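Local atomic coordinates of prophenoloxidase b (Marsupenaeus japonicus, PDB entry 3WKY), a protein that is a type 3 copper protein of crustacean hemolymph, probably the inactive precursor of a phenoloxidase that oxidises monophenols and o-diphenols at a dinuclear copper centre. Residues Asp8-Arg12 and Leu93-Lys97; Glu183-Trp189 and Glu236-Leu242; Thr278-Ile283 and Asp362-Ser367. All coordinates share one frame. Where two conformers were deposited one is given. Residue numbers count along the deposited sequence, not the author numbering.

Contact 1: Asp8-Arg12 and Leu93-Lys97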
loop_
_atom_site.group_PDB
_atom_site.type_symbol
_atom_site.label_atom_id
_atom_site.label_comp_id
_atom_site.label_asym_id
_atom_site.label_seq_id
_atom_site.Cartn_x
_atom_site.Cartn_y
_atom_site.Cartn_z
ATOM N N ASP A 8 35.747 41.464 -31.546
ATOM C CA ASP A 8 37.063 40.840 -31.463
ATOM C C ASP A 8 36.989 39.318 -31.481
ATOM O O ASP A 8 36.253 38.718 -30.695
ATOM C CB ASP A 8 37.779 41.242 -30.165
ATOM C CG ASP A 8 37.873 42.741 -29.973
ATOM O OD1 ASP A 8 37.731 43.489 -30.964
ATOM O OD2 ASP A 8 38.106 43.164 -28.818
ATOM N N GLU A 9 37.762 38.691 -32.364
ATOM C CA GLU A 9 38.000 37.250 -32.272
ATOM C C GLU A 9 39.039 37.042 -31.162
ATOM O O GLU A 9 39.439 35.925 -30.858
ATOM C CB GLU A 9 38.422 36.667 -33.639
ATOM C CG GLU A 9 39.117 35.280 -33.671
ATOM C CD GLU A 9 38.271 34.118 -33.138
ATOM O OE1 GLU A 9 37.734 33.334 -33.950
ATOM O OE2 GLU A 9 38.173 33.951 -31.906
ATOM N N GLU A 10 39.462 38.143 -30.548
ATOM C CA GLU A 10 40.263 38.089 -29.340
ATOM C C GLU A 10 39.319 37.712 -28.197
ATOM O O GLU A 10 39.674 36.935 -27.310
ATOM C CB GLU A 10 40.892 39.450 -29.045
ATOM C CG GLU A 10 41.912 39.938 -30.069
ATOM C CD GLU A 10 42.883 40.949 -29.475
ATOM O OE1 GLU A 10 43.079 40.936 -28.239
ATOM O OE2 GLU A 10 43.454 41.754 -30.240
ATOM N N LEU A 11 38.114 38.283 -28.234
ATOM C CA LEU A 11 37.061 38.009 -27.252
ATOM C C LEU A 11 36.585 36.571 -27.301
ATOM O O LEU A 11 36.343 35.944 -26.279
ATOM C CB LEU A 11 35.858 38.902 -27.525
ATOM C CG LEU A 11 35.988 40.351 -27.094
ATOM C CD1 LEU A 11 34.871 41.180 -27.721
ATOM C CD2 LEU A 11 35.941 40.416 -25.587
ATOM N N ARG A 12 36.426 36.066 -28.512
ATOM C CA ARG A 12 35.973 34.700 -28.742
ATOM C C ARG A 12 36.947 33.689 -28.153
ATOM O O ARG A 12 36.565 32.584 -27.765
ATOM C CB ARG A 12 35.832 34.461 -30.241
ATOM C CG ARG A 12 35.091 33.196 -30.615
ATOM C CD ARG A 12 34.647 33.279 -32.063
ATOM N NE ARG A 12 34.460 34.671 -32.470
ATOM C CZ ARG A 12 33.876 35.054 -33.601
ATOM N NH1 ARG A 12 33.404 34.149 -34.447
ATOM N NH2 ARG A 12 33.758 36.345 -33.885
ATOM N N LEU A 93 35.310 47.125 -25.144
ATOM C CA LEU A 93 35.621 45.722 -25.388
ATOM C C LEU A 93 37.051 45.354 -24.988
ATOM O O LEU A 93 37.308 44.227 -24.562
ATOM C CB LEU A 93 35.341 45.348 -26.841
ATOM C CG LEU A 93 33.866 45.467 -27.235
ATOM C CD1 LEU A 93 33.645 45.053 -28.679
ATOM C CD2 LEU A 93 32.989 44.636 -26.289
ATOM N N ASN A 94 37.982 46.297 -25.119
ATOM C CA ASN A 94 39.350 46.067 -24.654
ATOM C C ASN A 94 39.393 45.873 -23.141
ATOM O O ASN A 94 40.055 44.967 -22.638
ATOM C CB ASN A 94 40.277 47.216 -25.076
ATOM C CG ASN A 94 40.670 47.140 -26.543
ATOM O OD1 ASN A 94 41.010 46.072 -27.052
ATOM N ND2 ASN A 94 40.613 48.277 -27.232
ATOM N N VAL A 95 38.679 46.729 -22.420
ATOM C CA VAL A 95 38.578 46.602 -20.973
ATOM C C VAL A 95 37.840 45.315 -20.572
ATOM O O VAL A 95 38.225 44.640 -19.612
ATOM C CB VAL A 95 37.894 47.833 -20.359
ATOM C CG1 VAL A 95 37.544 47.586 -18.906
ATOM C CG2 VAL A 95 38.794 49.060 -20.495
ATOM N N LEU A 96 36.789 44.970 -21.313
ATOM C CA LEU A 96 36.084 43.709 -21.074
ATOM C C LEU A 96 37.052 42.533 -21.189
ATOM O O LEU A 96 37.112 41.678 -20.306
ATOM C CB LEU A 96 34.914 43.543 -22.052
ATOM C CG LEU A 96 34.280 42.154 -22.182
ATOM C CD1 LEU A 96 33.823 41.649 -20.839
ATOM C CD2 LEU A 96 33.112 42.189 -23.163
ATOM N N LYS A 97 37.817 42.512 -22.275
ATOM C CA LYS A 97 38.824 41.486 -22.507
ATOM C C LYS A 97 39.827 41.388 -21.348
ATOM O O LYS A 97 40.199 40.291 -20.927
ATOM C CB LYS A 97 39.544 41.776 -23.824
ATOM C CG LYS A 97 40.708 40.850 -24.144
ATOM C CD LYS A 97 41.470 41.324 -25.388
ATOM C CE LYS A 97 42.595 42.310 -25.049
ATOM N NZ LYS A 97 42.120 43.621 -24.510
#
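Leu11 overlaps the face of the helix formed by Leu93, Leu96 and Lys97, an i, i+3, i+4 set at the start of helix 93-103 in the all-alpha domain of the hemocyanin fold. The short, weakly bonded turn 9-12, close to the N-terminal end of the modelled chain, packs there through this one buried leucine. Its CA-to-CB bond runs sideways, but its branches divide the partners: Leu11 CD1 meets Leu93 CD1 at 4.2 Å, while Leu11 CD2 lies 4.1 Å from Leu96 CD2 and 4.2 Å from Lys97 CB. Leu126, in a loop, also touches Leu11. Around this apolar centre the contact turns polar without any hydrogen bond between the segments. At one end the carboxylate of Asp8 rests near Leu93, with Asp8 OD2 4.0 Å from Leu93 CB. At the other, Glu10 OE1 approaches the aliphatic part of the lysine, 3.3 Å from Lys97 CD, whereas the amine folds back on its own helix, where Lys97 NZ makes a weak 3.1 Å hydrogen bond to Asn94 O.

Contact 2: Glu183-Trp189 and Glu236-Leu242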
loop_
_atom_site.group_PDB
_atom_site.type_symbol
_atom_site.label_atom_id
_atom_site.label_comp_id
_atom_site.label_asym_id
_atom_site.label_seq_id
_atom_site.Cartn_x
_atom_site.Cartn_y
_atom_site.Cartn_z
ATOM N N GLU A 183 11.727 4.830 -24.091
ATOM C CA GLU A 183 12.170 6.232 -24.052
ATOM C C GLU A 183 13.491 6.464 -24.770
ATOM O O GLU A 183 13.778 7.578 -25.207
ATOM C CB GLU A 183 12.268 6.742 -22.617
ATOM C CG GLU A 183 10.921 6.868 -21.938
ATOM C CD GLU A 183 10.015 7.891 -22.606
ATOM O OE1 GLU A 183 10.518 8.812 -23.305
ATOM O OE2 GLU A 183 8.788 7.775 -22.415
ATOM N N HIS A 184 14.304 5.416 -24.887
ATOM C CA HIS A 184 15.576 5.544 -25.592
ATOM C C HIS A 184 15.384 5.735 -27.101
ATOM O O HIS A 184 16.293 6.237 -27.767
ATOM C CB HIS A 184 16.503 4.358 -25.300
ATOM C CG HIS A 184 17.901 4.558 -25.790
ATOM N ND1 HIS A 184 18.377 3.961 -26.938
ATOM C CD2 HIS A 184 18.919 5.310 -25.305
ATOM C CE1 HIS A 184 19.634 4.326 -27.131
ATOM N NE2 HIS A 184 19.987 5.145 -26.157
ATOM N N ARG A 185 14.214 5.358 -27.628
ATOM C CA ARG A 185 13.920 5.515 -29.060
ATOM C C ARG A 185 13.984 6.978 -29.500
ATOM O O ARG A 185 14.190 7.265 -30.684
ATOM C CB ARG A 185 12.549 4.913 -29.460
ATOM C CG ARG A 185 12.446 3.362 -29.392
ATOM C CD ARG A 185 11.602 2.754 -30.556
ATOM N NE ARG A 185 10.173 3.123 -30.576
ATOM C CZ ARG A 185 9.233 2.594 -29.790
ATOM N NH1 ARG A 185 9.532 1.674 -28.860
ATOM N NH2 ARG A 185 7.978 2.997 -29.914
ATOM N N VAL A 186 13.803 7.901 -28.559
ATOM C CA VAL A 186 13.805 9.325 -28.902
ATOM C C VAL A 186 15.012 10.046 -28.276
ATOM O O VAL A 186 15.101 11.276 -28.264
ATOM C CB VAL A 186 12.384 9.979 -28.657
ATOM C CG1 VAL A 186 11.951 9.893 -27.215
ATOM C CG2 VAL A 186 12.274 11.412 -29.198
ATOM N N SER A 187 15.981 9.266 -27.803
ATOM C CA SER A 187 17.178 9.851 -27.212
ATOM C C SER A 187 18.003 10.651 -28.229
ATOM O O SER A 187 18.645 11.629 -27.861
ATOM C CB SER A 187 18.044 8.794 -26.510
ATOM O OG SER A 187 18.694 7.947 -27.436
ATOM N N TYR A 188 17.976 10.260 -29.507
ATOM C CA TYR A 188 18.721 11.030 -30.518
ATOM C C TYR A 188 18.273 12.496 -30.549
ATOM O O TYR A 188 19.069 13.402 -30.818
ATOM C CB TYR A 188 18.584 10.419 -31.925
ATOM C CG TYR A 188 17.200 10.577 -32.481
ATOM C CD1 TYR A 188 16.223 9.637 -32.209
ATOM C CD2 TYR A 188 16.858 11.680 -33.267
ATOM C CE1 TYR A 188 14.957 9.781 -32.690
ATOM C CE2 TYR A 188 15.585 11.826 -33.759
ATOM C CZ TYR A 188 14.642 10.870 -33.467
ATOM O OH TYR A 188 13.365 10.998 -33.940
ATOM N N TRP A 189 16.993 12.723 -30.269
ATOM C CA TRP A 189 16.407 14.054 -30.349
ATOM C C TRP A 189 16.651 14.800 -29.042
ATOM O O TRP A 189 17.131 15.936 -29.054
ATOM C CB TRP A 189 14.915 13.921 -30.661
ATOM C CG TRP A 189 14.197 15.136 -31.236
ATOM C CD1 TRP A 189 14.054 15.457 -32.564
ATOM C CD2 TRP A 189 13.468 16.137 -30.503
ATOM N NE1 TRP A 189 13.293 16.605 -32.696
ATOM C CE2 TRP A 189 12.928 17.046 -31.447
ATOM C CE3 TRP A 189 13.220 16.355 -29.138
ATOM C CZ2 TRP A 189 12.162 18.160 -31.069
ATOM C CZ3 TRP A 189 12.468 17.457 -28.762
ATOM C CH2 TRP A 189 11.932 18.337 -29.725
ATOM N N GLU A 236 7.682 14.069 -32.518
ATOM C CA GLU A 236 8.733 13.094 -32.681
ATOM C C GLU A 236 8.286 11.752 -32.059
ATOM O O GLU A 236 8.520 10.676 -32.639
ATOM C CB GLU A 236 10.016 13.632 -32.028
ATOM C CG GLU A 236 11.301 13.165 -32.645
ATOM C CD GLU A 236 11.603 13.760 -34.023
ATOM O OE1 GLU A 236 10.861 14.642 -34.544
ATOM O OE2 GLU A 236 12.613 13.311 -34.593
ATOM N N ARG A 237 7.631 11.808 -30.896
ATOM C CA ARG A 237 7.151 10.576 -30.251
ATOM C C ARG A 237 6.124 9.852 -31.139
ATOM O O ARG A 237 6.213 8.641 -31.352
ATOM C CB ARG A 237 6.565 10.871 -28.865
ATOM C CG ARG A 237 7.609 11.429 -27.867
ATOM C CD ARG A 237 6.983 11.761 -26.503
ATOM N NE ARG A 237 6.582 10.547 -25.787
ATOM C CZ ARG A 237 7.397 9.816 -25.023
ATOM N NH1 ARG A 237 8.674 10.153 -24.874
ATOM N NH2 ARG A 237 6.939 8.723 -24.423
ATOM N N LEU A 238 5.156 10.598 -31.656
ATOM C CA LEU A 238 4.169 10.005 -32.567
ATOM C C LEU A 238 4.852 9.381 -33.791
ATOM O O LEU A 238 4.447 8.305 -34.254
ATOM C CB LEU A 238 3.102 11.033 -32.987
ATOM C CG LEU A 238 2.153 11.482 -31.864
ATOM C CD1 LEU A 238 1.320 12.696 -32.284
ATOM C CD2 LEU A 238 1.228 10.342 -31.430
ATOM N N SER A 239 5.895 10.040 -34.300
ATOM C CA SER A 239 6.656 9.509 -35.439
ATOM C C SER A 239 7.297 8.168 -35.126
ATOM O O SER A 239 7.616 7.398 -36.028
ATOM C CB SER A 239 7.761 10.482 -35.875
ATOM O OG SER A 239 7.230 11.723 -36.308
ATOM N N LEU A 240 7.506 7.899 -33.842
ATOM C CA LEU A 240 8.238 6.722 -33.413
ATOM C C LEU A 240 7.313 5.656 -32.809
ATOM O O LEU A 240 7.784 4.691 -32.194
ATOM C CB LEU A 240 9.285 7.153 -32.375
ATOM C CG LEU A 240 10.434 7.991 -32.940
ATOM C CD1 LEU A 240 11.190 8.725 -31.819
ATOM C CD2 LEU A 240 11.381 7.090 -33.685
ATOM N N ASN A 241 6.004 5.836 -32.977
ATOM C CA ASN A 241 5.015 4.947 -32.355
ATOM C C ASN A 241 5.089 4.943 -30.830
ATOM O O ASN A 241 4.798 3.933 -30.197
ATOM C CB ASN A 241 5.113 3.513 -32.913
ATOM C CG ASN A 241 4.525 3.397 -34.310
ATOM O OD1 ASN A 241 3.539 4.053 -34.620
ATOM N ND2 ASN A 241 5.135 2.571 -35.160
ATOM N N LEU A 242 5.478 6.072 -30.247
ATOM C CA LEU A 242 5.403 6.252 -28.796
ATOM C C LEU A 242 4.149 7.040 -28.440
ATOM O O LEU A 242 3.635 7.805 -29.254
ATOM C CB LEU A 242 6.631 7.003 -28.274
ATOM C CG LEU A 242 7.976 6.304 -28.397
ATOM C CD1 LEU A 242 9.103 7.298 -28.113
ATOM C CD2 LEU A 242 8.046 5.129 -27.438
HETATM O O HOH W 1 12.550 16.818 -35.587
#
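Two arginines, one from each segment, shape this buried contact. Arg185, with chi1 and chi3 m and chi2 between wells at -142°, bends so that its guanidinium edge faces the end of helix 218-239: Leu240 O accepts from both Arg185 NH2 (2.8 Å) and Arg185 NE (3.3 Å), and Leu242 CD2 lies over one guanidinium face, 3.3 Å from Arg185 NH2. Arg237 is extended at chi2 (t) and turns at chi3 (p), which points its two terminal nitrogens end-on at the carboxylate of Glu183. The salt bridge is bidentate, Arg237 NH1 to Glu183 OE1 at 2.8 Å and Arg237 NH2 to Glu183 OE2 at 2.9 Å, and Arg237 NE binds Lys243 O. Val186 fills the space between, with Val186 CB 3.6 Å from Leu240 CD1 and Val186 CG1 4.0 Å from Leu242 CD1. Glu236 (t, p) serves both aromatic residues: Tyr188, in the p rotamer, donates from OH to Glu236 OE2 at 2.5 Å, while Glu236 CG makes a CH-pi contact over the five-membered ring of Trp189. Water 1 joins Trp189 NE1 (3.0 Å) to Glu236 OE1 (2.9 Å). The helix ends in a Schellman motif, with Asn241 at C-prime; Arg185 thus binds the turn just past the end of a helix of the type 3 copper domain, the one that carries His226 of the dicopper pocket.

Contact 3: Thr278-Ile283 and Asp362-Ser367. With EDO (1,2-ethanediol), chain M.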
loop_
_atom_site.group_PDB
_atom_site.type_symbol
_atom_site.label_atom_id
_atom_site.label_comp_id
_atom_site.label_asym_id
_atom_site.label_seq_id
_atom_site.Cartn_x
_atom_site.Cartn_y
_atom_site.Cartn_z
ATOM N N THR A 278 12.038 6.532 -9.053
ATOM C CA THR A 278 12.585 7.379 -7.998
ATOM C C THR A 278 11.539 8.419 -7.590
ATOM O O THR A 278 10.917 9.057 -8.453
ATOM C CB THR A 278 13.877 8.069 -8.496
ATOM O OG1 THR A 278 14.881 7.065 -8.721
ATOM C CG2 THR A 278 14.397 9.082 -7.470
ATOM N N PHE A 279 11.340 8.595 -6.287
ATOM C CA PHE A 279 10.385 9.591 -5.798
ATOM C C PHE A 279 10.922 11.017 -5.888
ATOM O O PHE A 279 12.119 11.270 -5.713
ATOM C CB PHE A 279 9.967 9.306 -4.345
ATOM C CG PHE A 279 9.062 8.107 -4.191
ATOM C CD1 PHE A 279 7.679 8.251 -4.269
ATOM C CD2 PHE A 279 9.594 6.842 -3.950
ATOM C CE1 PHE A 279 6.838 7.153 -4.114
ATOM C CE2 PHE A 279 8.761 5.739 -3.810
ATOM C CZ PHE A 279 7.382 5.892 -3.893
ATOM N N PHE A 280 9.998 11.936 -6.167
ATOM C CA PHE A 280 10.193 13.381 -6.089
ATOM C C PHE A 280 10.103 13.710 -4.595
ATOM O O PHE A 280 9.032 13.590 -3.984
ATOM C CB PHE A 280 9.035 13.999 -6.887
ATOM C CG PHE A 280 9.078 15.509 -7.073
ATOM C CD1 PHE A 280 9.819 16.087 -8.103
ATOM C CD2 PHE A 280 8.268 16.338 -6.292
ATOM C CE1 PHE A 280 9.791 17.482 -8.314
ATOM C CE2 PHE A 280 8.232 17.717 -6.488
ATOM C CZ PHE A 280 8.993 18.296 -7.512
ATOM N N GLN A 281 11.229 14.097 -3.991
ATOM C CA GLN A 281 11.300 14.200 -2.526
ATOM C C GLN A 281 11.780 15.554 -2.038
ATOM O O GLN A 281 12.481 16.262 -2.762
ATOM C CB GLN A 281 12.249 13.140 -1.973
ATOM C CG GLN A 281 11.834 11.718 -2.261
ATOM C CD GLN A 281 13.027 10.787 -2.290
ATOM O OE1 GLN A 281 13.541 10.407 -1.234
ATOM N NE2 GLN A 281 13.504 10.446 -3.502
ATOM N N ASP A 282 11.418 15.887 -0.798
ATOM C CA ASP A 282 11.874 17.124 -0.159
ATOM C C ASP A 282 13.384 17.243 -0.296
ATOM O O ASP A 282 14.108 16.266 -0.081
ATOM C CB ASP A 282 11.558 17.116 1.349
ATOM C CG ASP A 282 10.068 17.058 1.663
ATOM O OD1 ASP A 282 9.224 17.356 0.797
ATOM O OD2 ASP A 282 9.733 16.740 2.825
ATOM N N ILE A 283 13.872 18.428 -0.650
ATOM C CA ILE A 283 15.312 18.606 -0.751
ATOM C C ILE A 283 15.815 19.232 0.515
ATOM O O ILE A 283 15.546 20.398 0.789
ATOM C CB ILE A 283 15.711 19.515 -1.919
ATOM C CG1 ILE A 283 15.252 18.903 -3.232
ATOM C CG2 ILE A 283 17.224 19.720 -1.919
ATOM C CD1 ILE A 283 15.810 17.522 -3.507
ATOM N N ASP A 362 15.510 21.299 -9.771
ATOM C CA ASP A 362 16.436 20.906 -8.721
ATOM C C ASP A 362 15.948 19.709 -7.888
ATOM O O ASP A 362 16.754 18.871 -7.480
ATOM C CB ASP A 362 16.754 22.107 -7.826
ATOM C CG ASP A 362 17.661 23.122 -8.519
ATOM O OD1 ASP A 362 18.352 22.740 -9.491
ATOM O OD2 ASP A 362 17.679 24.296 -8.094
ATOM N N PHE A 363 14.649 19.632 -7.617
ATOM C CA PHE A 363 14.109 18.429 -6.972
ATOM C C PHE A 363 14.384 17.192 -7.824
ATOM O O PHE A 363 14.801 16.162 -7.310
ATOM C CB PHE A 363 12.596 18.538 -6.781
ATOM C CG PHE A 363 12.164 19.275 -5.539
ATOM C CD1 PHE A 363 12.521 20.604 -5.324
ATOM C CD2 PHE A 363 11.348 18.646 -4.604
ATOM C CE1 PHE A 363 12.088 21.281 -4.193
ATOM C CE2 PHE A 363 10.900 19.326 -3.471
ATOM C CZ PHE A 363 11.275 20.640 -3.264
ATOM N N LEU A 364 14.124 17.277 -9.125
ATOM C CA LEU A 364 14.336 16.119 -9.990
ATOM C C LEU A 364 15.838 15.829 -10.103
ATOM O O LEU A 364 16.265 14.672 -10.062
ATOM C CB LEU A 364 13.688 16.349 -11.371
ATOM C CG LEU A 364 12.155 16.337 -11.334
ATOM C CD1 LEU A 364 11.551 16.949 -12.628
ATOM C CD2 LEU A 364 11.602 14.927 -11.123
ATOM N N GLY A 365 16.643 16.885 -10.215
ATOM C CA GLY A 365 18.075 16.714 -10.387
ATOM C C GLY A 365 18.757 16.162 -9.138
ATOM O O GLY A 365 19.846 15.592 -9.229
ATOM N N GLN A 366 18.129 16.314 -7.975
ATOM C CA GLN A 366 18.739 15.838 -6.723
ATOM C C GLN A 366 18.020 14.628 -6.137
ATOM O O GLN A 366 18.322 14.192 -5.017
ATOM C CB GLN A 366 18.758 16.949 -5.672
ATOM C CG GLN A 366 19.573 18.180 -6.057
ATOM C CD GLN A 366 21.071 17.926 -6.111
ATOM O OE1 GLN A 366 21.544 16.816 -5.864
ATOM N NE2 GLN A 366 21.828 18.967 -6.440
ATOM N N SER A 367 17.077 14.073 -6.893
ATOM C CA SER A 367 16.225 12.996 -6.374
ATOM C C SER A 367 16.938 11.666 -6.080
ATOM O O SER A 367 16.392 10.803 -5.381
ATOM C CB SER A 367 15.003 12.781 -7.281
ATOM O OG SER A 367 15.385 12.383 -8.587
HETATM C C1 EDO M . 13.306 5.742 -4.403
HETATM O O1 EDO M . 13.081 7.157 -4.412
HETATM C C2 EDO M . 14.604 5.402 -5.134
HETATM O O2 EDO M . 15.753 5.949 -4.466
HETATM O O HOH W 2 13.790 14.987 -4.932
HETATM O O HOH W 3 16.204 8.689 -3.768
#
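Helix 356-365 carries His357 and His361 of the dicopper pocket, and this contact packs a loop of the copper-containing domain against the C-terminal end of that helix; the side chain of Leu364 is about 8 Å from the Cu2-O2 cluster. Phe363 is the centre of the packing. The Phe280 ring forms an offset stack with it, centroids 5.0 Å apart and planes at 26°, and from the other side Ile283 CG1 sits over the face of the Phe363 ring in a CH-pi contact, 3.9 Å from its centroid. Phe280 also reaches the next helical residue, with Phe280 CD1 3.7 Å from Leu364 CD2. Where the helix gives way to loop, Ile283 CD1 rests 3.7 Å from Gln366 CB, and Ser367 OG bonds back to Leu364 O at 2.9 Å. Water supplies the polar links: water 2 connects Gln281 N (2.9 Å) with Phe363 O (2.8 Å), and water 3 connects Gln281 NE2 (3.2 Å) with Ser367 O (2.7 Å). Gln281 NE2 further holds its own loop through Phe279 O at 2.7 Å. A 1,2-ethanediol, probably from the crystallisation liquor, accepts a bond from Phe279 N through its O1 at 2.9 Å. Val294 and Leu297 of helix 294-310 pack against both Phe280 and Phe363, and Val392 and Trp396 of helix 391-409 touch Leu364.

Contacts 2 and 3 both belong to the copper-containing domain, their centres 25 Å apart, and each involves a helix that contributes to the dicopper pocket, through His226 in one case and His357 and His361 in the other; helix 391-409 touches both. Contact 1 stands apart in the all-alpha domain, some 42 and 41 Å from the other two centres, on the opposite side of the chain's centre from contact 2. It is the smallest and most exposed, with two buried leucines bordered by charged side chains that form no direct bond across it. Contact 2, the most buried, relies instead on direct salt-bridge and hydrogen-bond chemistry, whereas contact 3 combines aromatic packing with water-mediated links. Both copper-domain contacts also border other subunits; contact 1 touches none.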